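Local coordinates for putative decarboxylase involved in desferrioxamine biosynthesis (Erwinia amylovora, PDB 5O5C), which probably acts as the pyridoxal-phosphate-dependent lysine decarboxylase of the desferrioxamine siderophore pathway, converting lysine to cadaverine, at residues Ser130-Trp135 with Thr379-Asp384; Gln146-Trp151 with Gly164-Gly169; Ala268-Thr273 with Met295-Ala300. All coordinates share one frame; numbering follows the deposited sequence.

Overall arrangement
From the N terminus, the loop 130-135 after helix 116-128 opens contact 1, which closes some 240 residues later at 379-384. Contacts 2 and 3 both fall within that span, one after the other. Contact 2 closes a short connection from helix 140-156 to strand 163-167, at one border of the seven-stranded sheet; contact 3 joins strands 262-269 and 294-299 further into the same sheet, and the centres of contacts 2 and 3 lie about 17 Å apart. Contacts 1 and 2 meet where the Arg381 side chain packs against Ile165 and Phe166. Contacts 2 and 3 reach the same pyridoxal phosphate, at its phosphate and ring ends, whereas contact 1 serves the cofactor in the second subunit's site.

Contact 1: Ser130-Trp135 with Thr379-Asp384; sequences SSVDTW and TTRRFD. With PLP (pyridoxal-5'-phosphate), chain G.
Ser131 and Arg381 bring the two irregular segments together, their CA atoms 5.1 Å apart and the chains running 138° to each other. One sound backbone bond crosses, from Val132 N to Arg381 O at 2.8 Å; in return Arg381 N reaches Ser131 OG only weakly. A water links Ser130 O to the backbone N of Phe383, a residue that centres an inverse gamma turn. At the other end of the contact Thr380 turns to the cofactor held mainly by the second subunit: with OG1 beside its own backbone N (chi1 -66°), hydroxyl and amide converge on one phosphate oxygen, OG1 at 2.7 Å and N at 3.2 Å from O3P. Such a loop reaching across the dimer to the neighbour's phosphate is characteristic of fold type I pyridoxal-phosphate enzymes, and Thr379 adds a hydrogen bond to Thr171 of the second subunit. Val132 splays its two methyls. CG2 sits 3.0 Å above one face of the Arg381 guanidinium, off-centre toward NH2, while CG1 meets Phe383 CB at 3.8 Å. A bend at chi3 (88°) brings the Arg381 guanidinium under CG2, and its NH2 forms a salt bridge with Glu145. The Phe383 ring meets Tyr94 of the second subunit edge-to-face.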
loop_
_atom_site.group_PDB
_atom_site.type_symbol
_atom_site.label_atom_id
_atom_site.label_comp_id
_atom_site.label_asym_id
_atom_site.label_seq_id
_atom_site.Cartn_x
_atom_site.Cartn_y
_atom_site.Cartn_z
ATOM N N SER B 130 -4.034 -3.193 13.734
ATOM C CA SER B 130 -4.226 -1.741 13.884
ATOM C C SER B 130 -4.208 -1.018 12.526
ATOM O O SER B 130 -3.416 -1.338 11.678
ATOM C CB SER B 130 -3.163 -1.121 14.771
ATOM O OG SER B 130 -3.341 -1.547 16.089
ATOM N N SER B 131 -5.097 -0.064 12.334
ATOM C CA SER B 131 -5.003 0.917 11.222
ATOM C C SER B 131 -4.444 2.257 11.689
ATOM O O SER B 131 -5.099 2.954 12.481
ATOM C CB SER B 131 -6.386 1.149 10.615
ATOM O OG SER B 131 -6.318 2.108 9.562
ATOM N N VAL B 132 -3.269 2.649 11.187
ATOM C CA VAL B 132 -2.537 3.814 11.706
ATOM C C VAL B 132 -2.850 5.150 11.022
ATOM O O VAL B 132 -2.105 6.110 11.174
ATOM C CB VAL B 132 -1.014 3.604 11.716
ATOM C CG1 VAL B 132 -0.657 2.322 12.440
ATOM C CG2 VAL B 132 -0.422 3.590 10.319
ATOM N N ASP B 133 -3.964 5.208 10.296
ATOM C CA ASP B 133 -4.487 6.451 9.804
ATOM C C ASP B 133 -5.001 7.353 10.932
ATOM O O ASP B 133 -4.782 8.556 10.874
ATOM C CB ASP B 133 -5.516 6.244 8.704
ATOM C CG ASP B 133 -6.680 5.412 9.123
ATOM O OD1 ASP B 133 -6.496 4.505 9.964
ATOM O OD2 ASP B 133 -7.783 5.667 8.621
ATOM N N THR B 134 -5.603 6.774 11.972
ATOM C CA THR B 134 -6.108 7.572 13.071
ATOM C C THR B 134 -5.731 7.044 14.425
ATOM O O THR B 134 -5.529 5.851 14.652
ATOM C CB THR B 134 -7.665 7.732 13.048
ATOM O OG1 THR B 134 -8.269 6.446 13.214
ATOM C CG2 THR B 134 -8.146 8.352 11.775
ATOM N N TRP B 135 -5.698 7.939 15.379
ATOM C CA TRP B 135 -5.363 7.521 16.752
ATOM C C TRP B 135 -6.415 6.497 17.268
ATOM O O TRP B 135 -6.063 5.454 17.898
ATOM C CB TRP B 135 -5.182 8.713 17.666
ATOM C CG TRP B 135 -5.430 8.409 19.058
ATOM C CD1 TRP B 135 -6.639 8.444 19.699
ATOM C CD2 TRP B 135 -4.489 7.993 20.004
ATOM N NE1 TRP B 135 -6.495 8.078 20.973
ATOM C CE2 TRP B 135 -5.177 7.801 21.201
ATOM C CE3 TRP B 135 -3.100 7.841 19.983
ATOM C CZ2 TRP B 135 -4.546 7.420 22.348
ATOM C CZ3 TRP B 135 -2.507 7.451 21.059
ATOM C CH2 TRP B 135 -3.213 7.246 22.267
ATOM N N THR B 379 -6.008 6.035 3.082
ATOM C CA THR B 379 -6.852 6.068 4.228
ATOM C C THR B 379 -6.468 4.939 5.210
ATOM O O THR B 379 -5.489 5.045 5.904
ATOM C CB THR B 379 -8.342 6.138 3.822
ATOM O OG1 THR B 379 -8.552 7.148 2.809
ATOM C CG2 THR B 379 -9.196 6.557 5.064
ATOM N N THR B 380 -7.192 3.832 5.229
ATOM C CA THR B 380 -6.817 2.685 5.988
ATOM C C THR B 380 -5.374 2.246 5.697
ATOM O O THR B 380 -5.013 2.026 4.546
ATOM C CB THR B 380 -7.753 1.527 5.649
ATOM O OG1 THR B 380 -9.023 1.883 6.096
ATOM C CG2 THR B 380 -7.352 0.267 6.325
ATOM N N ARG B 381 -4.577 2.118 6.734
ATOM C CA ARG B 381 -3.173 1.831 6.566
ATOM C C ARG B 381 -2.641 0.959 7.701
ATOM O O ARG B 381 -2.911 1.213 8.835
ATOM C CB ARG B 381 -2.394 3.120 6.461
ATOM C CG ARG B 381 -0.998 2.960 5.910
ATOM C CD ARG B 381 -0.341 4.334 5.783
ATOM N NE ARG B 381 0.346 4.737 7.021
ATOM C CZ ARG B 381 0.024 5.760 7.796
ATOM N NH1 ARG B 381 -1.045 6.527 7.558
ATOM N NH2 ARG B 381 0.761 6.005 8.861
ATOM N N ARG B 382 -1.871 -0.042 7.342
ATOM C CA ARG B 382 -1.357 -1.043 8.246
ATOM C C ARG B 382 -0.105 -0.543 8.965
ATOM O O ARG B 382 0.538 0.395 8.547
ATOM C CB ARG B 382 -1.129 -2.358 7.482
ATOM C CG ARG B 382 0.132 -2.439 6.624
ATOM C CD ARG B 382 0.155 -3.637 5.720
ATOM N NE ARG B 382 0.139 -4.871 6.451
ATOM C CZ ARG B 382 1.171 -5.684 6.713
ATOM N NH1 ARG B 382 2.405 -5.455 6.285
ATOM N NH2 ARG B 382 0.933 -6.780 7.436
ATOM N N PHE B 383 0.186 -1.130 10.097
ATOM C CA PHE B 383 1.230 -0.651 11.022
ATOM C C PHE B 383 2.641 -1.103 10.591
ATOM O O PHE B 383 3.367 -1.813 11.298
ATOM C CB PHE B 383 0.864 -1.150 12.395
ATOM C CG PHE B 383 1.703 -0.641 13.538
ATOM C CD1 PHE B 383 2.559 0.448 13.447
ATOM C CD2 PHE B 383 1.599 -1.303 14.757
ATOM C CE1 PHE B 383 3.315 0.847 14.540
ATOM C CE2 PHE B 383 2.347 -0.897 15.847
ATOM C CZ PHE B 383 3.202 0.174 15.735
ATOM N N ASP B 384 3.036 -0.641 9.412
ATOM C CA ASP B 384 4.325 -1.053 8.822
ATOM C C ASP B 384 5.516 -0.619 9.670
ATOM O O ASP B 384 6.564 -1.294 9.762
ATOM C CB ASP B 384 4.414 -0.551 7.404
ATOM C CG ASP B 384 3.785 -1.516 6.383
ATOM O OD1 ASP B 384 3.721 -2.756 6.683
ATOM O OD2 ASP B 384 3.358 -1.035 5.283
HETATM N N1 PLP G . -15.076 3.974 0.044
HETATM C C2 PLP G . -15.889 3.621 1.073
HETATM C C2A PLP G . -17.368 3.471 0.885
HETATM C C3 PLP G . -15.327 3.329 2.397
HETATM O O3 PLP G . -16.167 2.982 3.414
HETATM C C4 PLP G . -13.858 3.471 2.560
HETATM C C4A PLP G . -13.204 3.186 3.861
HETATM C C5 PLP G . -13.072 3.876 1.355
HETATM C C6 PLP G . -13.737 4.092 0.145
HETATM C C5A PLP G . -11.562 4.016 1.439
HETATM O O4P PLP G . -10.968 2.726 1.623
HETATM P P PLP G . -9.637 2.514 2.515
HETATM O O1P PLP G . -9.492 1.005 2.503
HETATM O O2P PLP G . -8.583 3.247 1.717
HETATM O O3P PLP G . -9.939 3.071 3.868
HETATM O O HOH W 1 -1.716 -3.135 11.215
#

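Contact 2: Gln146-Trp151 with Gly164-Gly169. With PLP (pyridoxal-5'-phosphate), chain H.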
loop_
_atom_site.group_PDB
_atom_site.type_symbol
_atom_site.label_atom_id
_atom_site.label_comp_id
_atom_site.label_asym_id
_atom_site.label_seq_id
_atom_site.Cartn_x
_atom_site.Cartn_y
_atom_site.Cartn_z
ATOM N N GLN B 146 5.597 7.611 14.557
ATOM C CA GLN B 146 6.194 8.927 14.645
ATOM C C GLN B 146 7.638 8.858 15.106
ATOM O O GLN B 146 8.476 9.553 14.561
ATOM C CB GLN B 146 5.425 9.863 15.561
ATOM C CG GLN B 146 5.870 11.310 15.360
ATOM C CD GLN B 146 5.504 11.892 14.007
ATOM O OE1 GLN B 146 4.339 11.857 13.602
ATOM N NE2 GLN B 146 6.490 12.476 13.312
ATOM N N LYS B 147 7.885 8.000 16.086
ATOM C CA LYS B 147 9.240 7.621 16.538
ATOM C C LYS B 147 10.122 7.109 15.422
ATOM O O LYS B 147 11.211 7.614 15.185
ATOM C CB LYS B 147 9.154 6.555 17.660
ATOM C CG LYS B 147 10.214 6.681 18.720
ATOM C CD LYS B 147 9.759 7.581 19.858
ATOM C CE LYS B 147 10.936 7.948 20.742
ATOM N NZ LYS B 147 10.550 8.909 21.812
ATOM N N VAL B 148 9.666 6.106 14.691
ATOM C CA VAL B 148 10.467 5.662 13.559
ATOM C C VAL B 148 10.764 6.731 12.525
ATOM O O VAL B 148 11.867 6.790 12.011
ATOM C CB VAL B 148 9.923 4.412 12.845
ATOM C CG1 VAL B 148 10.899 3.980 11.781
ATOM C CG2 VAL B 148 9.770 3.273 13.821
ATOM N N ILE B 149 9.745 7.510 12.174
ATOM C CA ILE B 149 9.871 8.631 11.299
ATOM C C ILE B 149 10.893 9.658 11.768
ATOM O O ILE B 149 11.776 10.061 10.987
ATOM C CB ILE B 149 8.492 9.307 11.119
ATOM C CG1 ILE B 149 7.698 8.482 10.141
ATOM C CG2 ILE B 149 8.618 10.713 10.569
ATOM C CD1 ILE B 149 6.318 8.990 9.977
ATOM N N ASP B 150 10.750 10.070 13.021
ATOM C CA ASP B 150 11.641 11.075 13.639
ATOM C C ASP B 150 13.049 10.534 13.708
ATOM O O ASP B 150 13.942 11.250 13.389
ATOM C CB ASP B 150 11.240 11.437 15.040
ATOM C CG ASP B 150 9.911 12.222 15.131
ATOM O OD1 ASP B 150 9.425 12.908 14.181
ATOM O OD2 ASP B 150 9.381 12.156 16.238
ATOM N N TRP B 151 13.232 9.286 14.122
ATOM C CA TRP B 151 14.557 8.645 14.059
ATOM C C TRP B 151 15.155 8.659 12.639
ATOM O O TRP B 151 16.356 8.904 12.455
ATOM C CB TRP B 151 14.492 7.208 14.580
ATOM C CG TRP B 151 15.787 6.414 14.434
ATOM C CD1 TRP B 151 16.812 6.388 15.331
ATOM C CD2 TRP B 151 16.166 5.514 13.363
ATOM N NE1 TRP B 151 17.816 5.569 14.879
ATOM C CE2 TRP B 151 17.449 5.000 13.688
ATOM C CE3 TRP B 151 15.570 5.122 12.157
ATOM C CZ2 TRP B 151 18.156 4.108 12.853
ATOM C CZ3 TRP B 151 16.278 4.219 11.310
ATOM C CH2 TRP B 151 17.562 3.723 11.682
ATOM N N GLY B 164 7.306 13.146 8.222
ATOM C CA GLY B 164 7.048 12.152 7.155
ATOM C C GLY B 164 5.952 11.172 7.443
ATOM O O GLY B 164 5.271 11.273 8.447
ATOM N N ILE B 165 5.807 10.191 6.569
ATOM C CA ILE B 165 4.713 9.262 6.665
ATOM C C ILE B 165 5.115 7.928 6.025
ATOM O O ILE B 165 5.940 7.884 5.138
ATOM C CB ILE B 165 3.476 9.896 6.007
ATOM C CG1 ILE B 165 2.305 8.949 6.001
ATOM C CG2 ILE B 165 3.768 10.352 4.601
ATOM C CD1 ILE B 165 1.613 8.856 7.311
ATOM N N PHE B 166 4.552 6.837 6.515
ATOM C CA PHE B 166 4.768 5.572 5.883
ATOM C C PHE B 166 3.727 5.432 4.745
ATOM O O PHE B 166 2.527 5.708 4.914
ATOM C CB PHE B 166 4.691 4.450 6.881
ATOM C CG PHE B 166 5.986 4.152 7.591
ATOM C CD1 PHE B 166 6.367 4.865 8.718
ATOM C CD2 PHE B 166 6.794 3.077 7.181
ATOM C CE1 PHE B 166 7.563 4.588 9.377
ATOM C CE2 PHE B 166 7.992 2.785 7.844
ATOM C CZ PHE B 166 8.366 3.525 8.946
ATOM N N THR B 167 4.208 4.943 3.613
ATOM C CA THR B 167 3.409 4.664 2.427
ATOM C C THR B 167 3.591 3.243 1.985
ATOM O O THR B 167 4.360 2.532 2.579
ATOM C CB THR B 167 3.951 5.457 1.268
ATOM O OG1 THR B 167 5.274 5.000 1.032
ATOM C CG2 THR B 167 3.974 6.917 1.609
ATOM N N SER B 168 2.972 2.861 0.855
ATOM C CA SER B 168 3.052 1.497 0.377
ATOM C C SER B 168 4.408 1.164 -0.102
ATOM O O SER B 168 4.781 -0.008 -0.174
ATOM C CB SER B 168 2.059 1.207 -0.740
ATOM O OG SER B 168 2.062 2.077 -1.823
ATOM N N GLY B 169 5.140 2.202 -0.484
ATOM C CA GLY B 169 6.465 2.053 -0.982
ATOM C C GLY B 169 6.827 3.236 -1.830
ATOM O O GLY B 169 6.112 4.282 -1.915
HETATM N N1 PLP H . 12.927 4.677 -6.599
HETATM C C2 PLP H . 14.030 3.919 -6.771
HETATM C C2A PLP H . 15.391 4.547 -6.798
HETATM C C3 PLP H . 13.873 2.465 -6.914
HETATM O O3 PLP H . 14.956 1.638 -7.092
HETATM C C4 PLP H . 12.483 1.950 -6.847
HETATM C C4A PLP H . 12.189 0.515 -7.049
HETATM C C5 PLP H . 11.368 2.879 -6.659
HETATM C C6 PLP H . 11.662 4.225 -6.569
HETATM C C5A PLP H . 9.951 2.355 -6.606
HETATM O O4P PLP H . 9.883 1.679 -5.340
HETATM P P PLP H . 8.692 0.725 -4.811
HETATM O O1P PLP H . 8.835 -0.530 -5.610
HETATM O O2P PLP H . 9.046 0.474 -3.367
HETATM O O3P PLP H . 7.369 1.382 -4.993
#
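The Phe166 ring is met at its edge, in plane, by Val148, whose CG1 lies 3.8 Å from CZ; Ile149 CG1 comes obliquely, 4.0 Å from CE1. The ring also meets that of Tyr328, with the planes about 25° apart. Valine and phenylalanine side chains cross nearly at right angles, whereas Ile149 and Phe166 slide past one another in opposite directions. A second flat group, the Gln146 amide, bonds both within the helix and beyond it: NE2 donates to Asp150 OD1 at 3.1 Å, the acceptor lying in the amide plane but approached from well above the carboxylate plane, and also bonds to Asp163. Ile149 CG1 stands beside its backbone N and the chain then runs extended (chi2 176°), which lays CD1 against the Gly164 peptide, 3.4 Å from Gly164 C. CG2 closes on Gly164 N at 3.6 Å. The Gly164 carbonyl O is hydrogen-bonded by Lys375. Helix 146-151 thus passes the strand 164-167 at 8.4 Å between axes, crossing at 114°, and packs by apolar branches without a hydrogen bond between the segments. Beyond the strand, Gly169 takes the N-cap position of helix 170-189, whose Gly170 and Thr171 amides hydrogen-bond to the cofactor, consistent with the helix-N-terminus phosphate site of the fold type I enzymes.

Contact 3: Ala268-Thr273 with Met295-Ala300; sequences ATSGTT and MHVDAA. With PLP (pyridoxal-5'-phosphate), chain H.
Asp298 O is gripped by Ser270 from two atoms: the backbone N at 3.0 Å and, weakly, OG at 3.4 Å. The parallel ladder continues behind it, where Asp298 N donates to Ala268 O at 2.7 Å and Ala268 N meets His296 O at 2.9 Å, almost in line with the carbonyl (177°). Ser270 OG lies between its own N and carbonyl carbon (chi1 56°), a rotation that also sets it against the Ala299 methyl, 3.2 Å from CB, and against Val297 CG1. Just past the strand, Ser270 centres an inverse gamma turn, leading the chain to Gly271 and Thr273 beside the cofactor. Thr269 and Asp298 stand side by side, pointing the same way, and a water donates to both Thr269 OG1 and Asp298 OD2. With CG anti to its backbone N (chi1 -175°), Asp298 extends to the pyridine nitrogen, and both carboxylate oxygens come close to N1 of the cofactor, OD2 at 2.8 Å; Asn174 hydrogen-bonds to OD2, and OD1 accepts from Ala300 N in an Asx turn, so both carboxylate oxygens are held. Ala300 CB rests over the pyridine ring, 3.4 Å from C2, and Thr273 OG1 hydrogen-bonds to O3 at 2.7 Å. On the face opposite Thr269 and Asp298, Ala268 and Val297 lie with the end of Met295, Ala268 and Met295 packing against helix 281-290. The strands and that helix form a beta-alpha-beta unit of the large domain. An aspartate at the strand end facing N1 is the hallmark of the fold type I pyridoxal-phosphate site.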
loop_
_atom_site.group_PDB
_atom_site.type_symbol
_atom_site.label_atom_id
_atom_site.label_comp_id
_atom_site.label_asym_id
_atom_site.label_seq_id
_atom_site.Cartn_x
_atom_site.Cartn_y
_atom_site.Cartn_z
ATOM N N ALA B 268 16.703 14.040 -7.834
ATOM C CA ALA B 268 18.041 13.476 -7.624
ATOM C C ALA B 268 17.906 12.113 -7.017
ATOM O O ALA B 268 17.281 11.983 -5.934
ATOM C CB ALA B 268 18.833 14.349 -6.670
ATOM N N THR B 269 18.534 11.124 -7.667
ATOM C CA THR B 269 18.502 9.749 -7.259
ATOM C C THR B 269 19.823 9.348 -6.572
ATOM O O THR B 269 20.915 9.315 -7.201
ATOM C CB THR B 269 18.137 8.884 -8.479
ATOM O OG1 THR B 269 16.914 9.387 -8.979
ATOM C CG2 THR B 269 17.973 7.436 -8.109
ATOM N N SER B 270 19.715 9.075 -5.267
ATOM C CA SER B 270 20.851 8.713 -4.443
ATOM C C SER B 270 20.921 7.203 -4.399
ATOM O O SER B 270 20.756 6.574 -3.329
ATOM C CB SER B 270 20.748 9.367 -3.049
ATOM O OG SER B 270 19.526 9.046 -2.356
ATOM N N GLY B 271 21.151 6.614 -5.582
ATOM C CA GLY B 271 21.126 5.169 -5.776
ATOM C C GLY B 271 20.196 4.789 -6.895
ATOM O O GLY B 271 19.010 4.463 -6.645
ATOM N N THR B 272 20.695 4.881 -8.133
ATOM C CA THR B 272 19.895 4.480 -9.268
ATOM C C THR B 272 19.649 2.976 -9.207
ATOM O O THR B 272 20.501 2.212 -8.715
ATOM C CB THR B 272 20.452 4.952 -10.632
ATOM O OG1 THR B 272 21.651 4.258 -10.985
ATOM C CG2 THR B 272 20.674 6.437 -10.600
ATOM N N THR B 273 18.462 2.565 -9.652
ATOM C CA THR B 273 18.032 1.162 -9.586
ATOM C C THR B 273 18.990 0.193 -10.280
ATOM O O THR B 273 19.267 -0.849 -9.745
ATOM C CB THR B 273 16.658 1.012 -10.220
ATOM O OG1 THR B 273 15.785 1.995 -9.625
ATOM C CG2 THR B 273 16.101 -0.374 -10.103
ATOM N N MET B 295 13.736 20.286 -4.518
ATOM C CA MET B 295 14.655 19.164 -4.585
ATOM C C MET B 295 14.063 17.940 -3.918
ATOM O O MET B 295 13.782 17.905 -2.700
ATOM C CB MET B 295 16.007 19.473 -3.976
ATOM C CG MET B 295 17.112 18.554 -4.469
ATOM S SD MET B 295 18.559 18.651 -3.407
ATOM C CE MET B 295 19.588 17.357 -4.071
ATOM N N HIS B 296 13.870 16.918 -4.729
ATOM C CA HIS B 296 13.452 15.653 -4.204
ATOM C C HIS B 296 14.602 14.661 -4.311
ATOM O O HIS B 296 15.195 14.481 -5.381
ATOM C CB HIS B 296 12.238 15.165 -4.948
ATOM C CG HIS B 296 11.896 13.761 -4.628
ATOM N ND1 HIS B 296 11.609 13.366 -3.346
ATOM C CD2 HIS B 296 11.835 12.648 -5.399
ATOM C CE1 HIS B 296 11.300 12.093 -3.355
ATOM N NE2 HIS B 296 11.482 11.614 -4.576
ATOM N N VAL B 297 14.957 14.047 -3.194
ATOM C CA VAL B 297 15.953 12.971 -3.237
ATOM C C VAL B 297 15.249 11.627 -3.250
ATOM O O VAL B 297 14.526 11.313 -2.307
ATOM C CB VAL B 297 16.964 13.107 -2.097
ATOM C CG1 VAL B 297 17.828 11.873 -1.949
ATOM C CG2 VAL B 297 17.836 14.287 -2.396
ATOM N N ASP B 298 15.393 10.867 -4.334
ATOM C CA ASP B 298 14.891 9.479 -4.384
ATOM C C ASP B 298 15.960 8.569 -3.822
ATOM O O ASP B 298 16.940 8.267 -4.485
ATOM C CB ASP B 298 14.438 9.100 -5.777
ATOM C CG ASP B 298 13.816 7.728 -5.863
ATOM O OD1 ASP B 298 13.863 6.930 -4.910
ATOM O OD2 ASP B 298 13.305 7.405 -6.916
ATOM N N ALA B 299 15.754 8.124 -2.591
ATOM C CA ALA B 299 16.729 7.304 -1.884
ATOM C C ALA B 299 16.248 5.859 -1.642
ATOM O O ALA B 299 16.618 5.201 -0.678
ATOM C CB ALA B 299 17.109 7.981 -0.596
ATOM N N ALA B 300 15.417 5.355 -2.529
ATOM C CA ALA B 300 14.673 4.175 -2.210
ATOM C C ALA B 300 15.644 3.043 -1.926
ATOM O O ALA B 300 15.470 2.256 -0.972
ATOM C CB ALA B 300 13.710 3.833 -3.350
HETATM N N1 PLP H . 12.927 4.677 -6.599
HETATM C C2 PLP H . 14.030 3.919 -6.771
HETATM C C2A PLP H . 15.391 4.547 -6.798
HETATM C C3 PLP H . 13.873 2.465 -6.914
HETATM O O3 PLP H . 14.956 1.638 -7.092
HETATM C C4 PLP H . 12.483 1.950 -6.847
HETATM C C4A PLP H . 12.189 0.515 -7.049
HETATM C C5 PLP H . 11.368 2.879 -6.659
HETATM C C6 PLP H . 11.662 4.225 -6.569
HETATM C C5A PLP H . 9.951 2.355 -6.606
HETATM O O4P PLP H . 9.883 1.679 -5.340
HETATM P P PLP H . 8.692 0.725 -4.811
HETATM O O1P PLP H . 8.835 -0.530 -5.610
HETATM O O2P PLP H . 9.046 0.474 -3.367
HETATM O O3P PLP H . 7.369 1.382 -4.993
HETATM O O HOH W 2 14.392 7.799 -9.242
HETATM O O HOH W 3 17.811 5.377 -4.363
#